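Local coordinates for protein probable hydrolase (Pseudomonas aeruginosa, PDB 7AL6) that is of unknown function but adopts the alpha/beta hydrolase fold and is probably a hydrolase, perhaps a lipolytic one, at residues N220-V225 with E250-E255. Residues are numbered along the deposited sequence; the frame is centred on the assembly and turned at random.
With EDO (1,2-ethanediol), chain H.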
loop_
_atom_site.group_PDB
_atom_site.type_symbol
_atom_site.label_atom_id
_atom_site.label_comp_id
_atom_site.label_asym_id
_atom_site.label_seq_id
_atom_site.Cartn_x
_atom_site.Cartn_y
_atom_site.Cartn_z
ATOM N N ASN A 220 32.710 5.083 -15.089
ATOM C CA ASN A 220 31.970 5.208 -16.361
ATOM C C ASN A 220 30.844 6.237 -16.202
ATOM O O ASN A 220 30.650 7.001 -17.101
ATOM C CB ASN A 220 31.485 3.856 -16.861
ATOM C CG ASN A 220 32.450 3.220 -17.837
ATOM O OD1 ASN A 220 32.454 3.550 -19.003
ATOM N ND2 ASN A 220 33.279 2.317 -17.374
ATOM N N PHE A 221 30.133 6.241 -15.077
ATOM C CA PHE A 221 29.052 7.218 -14.821
ATOM C C PHE A 221 29.651 8.622 -14.784
ATOM O O PHE A 221 29.123 9.471 -15.419
ATOM C CB PHE A 221 28.287 6.876 -13.543
ATOM C CG PHE A 221 27.145 5.924 -13.760
ATOM C CD1 PHE A 221 25.956 6.358 -14.295
ATOM C CD2 PHE A 221 27.268 4.592 -13.450
ATOM C CE1 PHE A 221 24.918 5.478 -14.511
ATOM C CE2 PHE A 221 26.226 3.712 -13.665
ATOM C CZ PHE A 221 25.056 4.157 -14.206
ATOM N N VAL A 222 30.762 8.810 -14.094
ATOM C CA VAL A 222 31.431 10.131 -13.960
ATOM C C VAL A 222 31.890 10.567 -15.350
ATOM O O VAL A 222 31.650 11.680 -15.733
ATOM C CB VAL A 222 32.621 10.066 -12.993
ATOM C CG1 VAL A 222 33.518 11.268 -13.150
ATOM C CG2 VAL A 222 32.185 9.938 -11.560
ATOM N N ARG A 223 32.447 9.635 -16.096
ATOM C CA ARG A 223 32.957 9.893 -17.438
ATOM C C ARG A 223 31.834 10.202 -18.407
ATOM O O ARG A 223 32.041 10.934 -19.379
ATOM C CB ARG A 223 33.741 8.688 -17.976
ATOM C CG ARG A 223 35.130 8.533 -17.406
ATOM C CD ARG A 223 36.134 9.506 -18.035
ATOM N NE ARG A 223 37.195 9.787 -17.085
ATOM C CZ ARG A 223 38.318 9.097 -17.010
ATOM N NH1 ARG A 223 38.540 8.103 -17.868
ATOM N NH2 ARG A 223 39.227 9.413 -16.093
ATOM N N SER A 224 30.657 9.642 -18.170
ATOM C CA SER A 224 29.461 9.823 -19.024
ATOM C C SER A 224 28.773 11.173 -18.800
ATOM O O SER A 224 27.916 11.482 -19.578
ATOM C CB SER A 224 28.508 8.697 -18.859
ATOM O OG SER A 224 29.002 7.554 -19.506
ATOM N N VAL A 225 29.110 11.923 -17.764
ATOM C CA VAL A 225 28.474 13.248 -17.540
ATOM C C VAL A 225 28.826 14.118 -18.755
ATOM O O VAL A 225 29.980 14.153 -19.121
ATOM C CB VAL A 225 28.923 13.899 -16.227
ATOM C CG1 VAL A 225 28.482 15.339 -16.149
ATOM C CG2 VAL A 225 28.433 13.127 -15.020
ATOM N N GLU A 250 41.654 15.280 -10.982
ATOM C CA GLU A 250 42.624 15.868 -11.938
ATOM C C GLU A 250 42.359 15.361 -13.370
ATOM O O GLU A 250 42.736 16.061 -14.280
ATOM C CB GLU A 250 44.047 15.684 -11.392
ATOM C CG GLU A 250 44.284 16.498 -10.121
ATOM C CD GLU A 250 45.555 16.296 -9.301
ATOM O OE1 GLU A 250 46.330 15.358 -9.562
ATOM O OE2 GLU A 250 45.761 17.087 -8.383
ATOM N N THR A 251 41.745 14.195 -13.570
ATOM C CA THR A 251 41.383 13.633 -14.892
ATOM C C THR A 251 39.952 14.008 -15.311
ATOM O O THR A 251 39.495 13.438 -16.270
ATOM C CB THR A 251 41.541 12.109 -14.926
ATOM O OG1 THR A 251 40.503 11.465 -14.202
ATOM C CG2 THR A 251 42.855 11.652 -14.353
ATOM N N LEU A 252 39.253 14.902 -14.619
ATOM C CA LEU A 252 37.869 15.191 -14.943
ATOM C C LEU A 252 37.730 16.654 -15.309
ATOM O O LEU A 252 38.396 17.511 -14.737
ATOM C CB LEU A 252 36.909 14.889 -13.776
ATOM C CG LEU A 252 36.899 13.477 -13.225
ATOM C CD1 LEU A 252 35.997 13.380 -11.981
ATOM C CD2 LEU A 252 36.474 12.488 -14.293
ATOM N N PRO A 253 36.858 16.972 -16.209
ATOM C CA PRO A 253 36.729 18.370 -16.607
ATOM C C PRO A 253 35.846 19.184 -15.685
ATOM O O PRO A 253 35.358 20.237 -16.105
ATOM C CB PRO A 253 36.105 18.273 -18.006
ATOM C CG PRO A 253 35.180 17.051 -17.865
ATOM C CD PRO A 253 36.048 16.075 -17.047
ATOM N N PHE A 254 35.592 18.728 -14.457
ATOM C CA PHE A 254 34.756 19.518 -13.554
ATOM C C PHE A 254 35.519 20.735 -13.043
ATOM O O PHE A 254 36.713 20.654 -12.761
ATOM C CB PHE A 254 34.274 18.660 -12.370
ATOM C CG PHE A 254 33.596 17.366 -12.764
ATOM C CD1 PHE A 254 33.061 17.186 -14.026
ATOM C CD2 PHE A 254 33.483 16.328 -11.851
ATOM C CE1 PHE A 254 32.451 15.999 -14.374
ATOM C CE2 PHE A 254 32.860 15.145 -12.201
ATOM C CZ PHE A 254 32.340 14.986 -13.453
ATOM N N GLU A 255 34.819 21.870 -12.902
ATOM C CA GLU A 255 35.364 22.996 -12.151
ATOM C C GLU A 255 35.436 22.626 -10.664
ATOM O O GLU A 255 34.509 22.029 -10.112
ATOM C CB GLU A 255 34.498 24.251 -12.340
ATOM C CG GLU A 255 34.328 24.728 -13.813
ATOM C CD GLU A 255 33.314 25.881 -13.956
ATOM O OE1 GLU A 255 33.280 26.758 -13.076
ATOM O OE2 GLU A 255 32.541 25.929 -14.951
HETATM C C1 EDO H . 31.986 23.451 -16.411
HETATM O O1 EDO H . 32.283 24.238 -17.536
HETATM C C2 EDO H . 33.015 22.430 -16.142
HETATM O O2 EDO H . 32.639 21.108 -16.266
#
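Val222 CG1 reaches into the fork of Leu252, 3.4 Å from CD2 and 3.5 Å from CD1, both tighter than usual for methyl groups; the two side chains cross at about a right angle. With CG1 anti to the backbone N (chi1 164°), the same methyl also comes within 3.9 Å of Phe254 CZ, approaching the ring obliquely. Leu252 CB covers one face of the Phe254 ring, 4.1 Å above its plane and over its centre; Val225 CG1 lies more loosely, 4.4 Å from Phe254 CE1. Toward solvent, Arg223 starts away from the loop; a bend at chi2 (-78°) turns CD, and the guanidinium ends with its edge beside Leu252 CD2, in plane. In this conformer, one of two, Arg223 NH2 makes a weak hydrogen bond to Thr251 OG1, 3.1 Å long and bent to 131° at the hydrogen; the stronger partner of OG1 is Leu248 O, in the last turn of helix 245-250. Leu128, in the loop after strand 119-125, touches Val222, Leu252 and Phe254, while Val109 of helix 103-114 backs Val222 and Val225. The contact thus packs the end of helix 215-223 against the loop leading from helix 245-250 into 255-259, the last strand of the central sheet within this chain.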